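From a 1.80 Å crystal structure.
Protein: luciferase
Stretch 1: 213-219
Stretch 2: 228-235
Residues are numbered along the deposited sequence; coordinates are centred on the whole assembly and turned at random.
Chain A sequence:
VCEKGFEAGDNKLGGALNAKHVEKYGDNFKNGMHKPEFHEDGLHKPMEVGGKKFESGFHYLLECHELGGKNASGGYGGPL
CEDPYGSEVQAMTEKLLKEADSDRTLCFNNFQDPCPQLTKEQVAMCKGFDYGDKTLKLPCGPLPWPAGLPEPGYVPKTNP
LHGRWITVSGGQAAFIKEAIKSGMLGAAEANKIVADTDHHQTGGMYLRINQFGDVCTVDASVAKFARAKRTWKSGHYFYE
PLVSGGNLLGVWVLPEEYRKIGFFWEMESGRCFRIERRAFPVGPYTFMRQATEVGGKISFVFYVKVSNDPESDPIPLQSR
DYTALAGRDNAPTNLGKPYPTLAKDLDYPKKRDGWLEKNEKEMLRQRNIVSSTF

Stretch 1 (213-219) GDVCTVD
Stretch 2 (228-235) AKRTWKSG

The two stretches form an antiparallel β-ladder, strand 215-219 against strand 229-233, in which backbone hydrogen bonds set the register and side chains on both faces of the sheet add polar, ionic and aromatic contacts. The strand axes run at 161° between their N-to-C directions and approach to 4.6 Å; 673 Å² is buried between the stretches, both sides summed.

Register follows from alternating pairs. V215 with K233, T217 with T231 and D219 with K229 are non-hydrogen-bonded pairs, with CA-CA separations of 4.5, 4.0 and 4.5 Å; C216 with W232 and V218 with R230 are hydrogen-bonded pairs, at 5.8 and 5.4 Å between CA atoms. Backbone angles within the strands are extended, phi -100 to -146° and psi 124 to 171°. C216 N donates to W232 O (3.2 Å) and W232 N to C216 O (3.0 Å); V218 N donates to R230 O (2.7 Å) and R230 N to V218 O (3.1 Å). Beyond the strands, D214 (phi/psi -97/12°) continues the pattern: S234 N (S234 -43/125°, chi1 t) donates to D214 O, 2.9 Å at 169°. T231 CA to C216 O and T217 CA to R230 O, both 3.2 Å, are CA-H...O contacts. A228 (-68/-39°) precedes the second strand. The outer glycines, G213 (67/-118°) and G235 (84/0°), have positive phi, which favours glycine; at G235 a CB would also be jammed against the preceding carbonyl O.

One face carries C216, V218, R230 and W232. W232 (chi1 42°, p; chi2 -106°) lays its indole across the neighbouring strand, so that C216 CB sits 3.8 Å from the centroid of the W232 six-membered ring, 21° off the normal, a CH-pi contact. C216 takes rotamer m, and C216 SG lies obliquely at 4.3 Å from the centroid of the W232 six-membered ring. V218 (t) extends this apolar patch, its CG2 3.9 Å from W232 CZ2. R230 (chi1 79°, chi2 -84°, chi3 -61°, chi4 124°) bends its buried side chain so that the end comes nearer the partner strand: its CD packs 3.8 Å from V218 CB, while NH1 donates to V218 O at 2.9 Å. That carbonyl therefore accepts from both the backbone and the guanidinium of R230, at the guanidinium's edge. R230 NH1 also makes a weak hydrogen bond to A228 O, 3.0 Å.

On the other face, the two buried threonines, both m, bring T217 OG1 and T231 OG1 to 2.6 Å in a hydrogen bond. V215 (t) places CG1 4.1 Å from T231 CG2 and CG2 3.8 Å from K233 CG, using the lysine's aliphatic part. K229 (m, t, p, p) curls so that NZ reaches D219 OD1 at 2.7 Å, a salt bridge; D219 is m, chi2 -79°. K233 is fully extended, all four chi angles t; its NZ stays 4.2 Å from D214 OD1 (D214 chi1 56°, p; chi2 177°), beyond salt-bridge range. Water 1 links this pair, donating to D214 OD2 (3.0 Å) and accepting from K233 NZ (2.9 Å).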

# COMPACT_ATOMS: atom_id res chain seq x y z
N GLY A 213 12.80 11.63 -8.65
CA GLY A 213 13.99 11.23 -7.91
C GLY A 213 13.63 10.33 -6.73
O GLY A 213 13.05 9.25 -6.91
N ASP A 214 13.94 10.79 -5.52
CA ASP A 214 13.67 10.02 -4.32
C ASP A 214 12.36 10.40 -3.60
O ASP A 214 12.13 9.99 -2.45
CB ASP A 214 14.85 10.15 -3.35
CG ASP A 214 15.16 11.59 -3.01
OD1 ASP A 214 16.07 11.84 -2.19
OD2 ASP A 214 14.50 12.50 -3.55
N VAL A 215 11.52 11.19 -4.27
CA VAL A 215 10.22 11.59 -3.69
C VAL A 215 9.12 11.12 -4.63
O VAL A 215 9.20 11.31 -5.85
CB VAL A 215 10.13 13.13 -3.52
CG1 VAL A 215 8.70 13.55 -3.16
CG2 VAL A 215 11.09 13.57 -2.41
N CYS A 216 8.11 10.46 -4.08
CA CYS A 216 7.00 9.96 -4.88
C CYS A 216 5.65 10.23 -4.25
O CYS A 216 5.54 10.29 -3.03
CB CYS A 216 7.06 8.45 -5.02
SG CYS A 216 8.40 7.75 -5.97
N THR A 217 4.63 10.37 -5.09
CA THR A 217 3.25 10.47 -4.62
C THR A 217 2.62 9.22 -5.22
O THR A 217 2.80 8.93 -6.41
CB THR A 217 2.53 11.69 -5.14
OG1 THR A 217 3.08 12.85 -4.49
CG2 THR A 217 1.02 11.60 -4.82
N VAL A 218 1.90 8.45 -4.41
CA VAL A 218 1.31 7.20 -4.86
C VAL A 218 -0.20 7.13 -4.59
O VAL A 218 -0.65 7.37 -3.47
CB VAL A 218 2.00 5.97 -4.17
CG1 VAL A 218 1.37 4.66 -4.64
CG2 VAL A 218 3.49 5.97 -4.47
N ASP A 219 -0.95 6.83 -5.64
CA ASP A 219 -2.40 6.66 -5.53
C ASP A 219 -2.54 5.15 -5.48
O ASP A 219 -2.04 4.44 -6.38
CB ASP A 219 -3.11 7.24 -6.75
CG ASP A 219 -2.88 8.74 -6.87
OD1 ASP A 219 -3.54 9.51 -6.16
OD2 ASP A 219 -2.00 9.18 -7.65
N ALA A 228 -6.34 7.73 -0.08
CA ALA A 228 -6.24 7.52 -1.51
C ALA A 228 -4.86 7.87 -2.07
O ALA A 228 -4.34 7.19 -2.95
CB ALA A 228 -7.32 8.37 -2.24
N LYS A 229 -4.28 8.94 -1.54
CA LYS A 229 -2.99 9.45 -2.01
C LYS A 229 -2.00 9.71 -0.89
O LYS A 229 -2.37 10.33 0.13
CB LYS A 229 -3.21 10.77 -2.74
CG LYS A 229 -4.22 10.71 -3.86
CD LYS A 229 -4.55 12.09 -4.46
CE LYS A 229 -3.33 12.72 -5.07
NZ LYS A 229 -3.04 12.13 -6.40
N ARG A 230 -0.75 9.29 -1.07
CA ARG A 230 0.28 9.55 -0.06
C ARG A 230 1.57 9.96 -0.78
O ARG A 230 1.82 9.57 -1.92
CB ARG A 230 0.57 8.31 0.82
CG ARG A 230 1.46 7.23 0.19
CD ARG A 230 0.67 6.27 -0.67
NE ARG A 230 -0.35 5.58 0.13
CZ ARG A 230 -1.65 5.58 -0.17
NH1 ARG A 230 -2.09 6.23 -1.23
NH2 ARG A 230 -2.52 4.92 0.60
N THR A 231 2.35 10.80 -0.12
CA THR A 231 3.63 11.25 -0.67
C THR A 231 4.68 10.90 0.38
O THR A 231 4.47 11.11 1.58
CB THR A 231 3.66 12.78 -0.89
OG1 THR A 231 2.73 13.14 -1.92
CG2 THR A 231 5.03 13.23 -1.32
N TRP A 232 5.81 10.36 -0.06
CA TRP A 232 6.86 10.02 0.88
C TRP A 232 8.24 10.24 0.26
O TRP A 232 8.35 10.52 -0.93
CB TRP A 232 6.71 8.55 1.36
CG TRP A 232 6.35 7.55 0.30
CD1 TRP A 232 5.13 6.94 0.12
CD2 TRP A 232 7.19 7.06 -0.76
NE1 TRP A 232 5.15 6.12 -0.98
CE2 TRP A 232 6.40 6.18 -1.54
CE3 TRP A 232 8.52 7.28 -1.13
CZ2 TRP A 232 6.90 5.52 -2.68
CZ3 TRP A 232 9.03 6.63 -2.27
CH2 TRP A 232 8.21 5.76 -3.02
N LYS A 233 9.28 10.13 1.08
CA LYS A 233 10.63 10.30 0.57
C LYS A 233 11.50 9.13 1.05
O LYS A 233 11.34 8.64 2.19
CB LYS A 233 11.24 11.64 1.04
CG LYS A 233 12.71 11.85 0.60
CD LYS A 233 13.24 13.24 1.02
CE LYS A 233 14.68 13.41 0.56
NZ LYS A 233 15.09 14.84 0.53
N SER A 234 12.38 8.67 0.17
CA SER A 234 13.30 7.57 0.47
C SER A 234 13.87 7.74 1.88
O SER A 234 14.42 8.78 2.20
CB SER A 234 14.43 7.58 -0.56
OG SER A 234 15.34 6.53 -0.37
N GLY A 235 13.73 6.71 2.71
CA GLY A 235 14.28 6.73 4.06
C GLY A 235 13.45 7.41 5.14
O GLY A 235 13.87 7.44 6.31
O HOH W 1 14.74 15.28 -2.36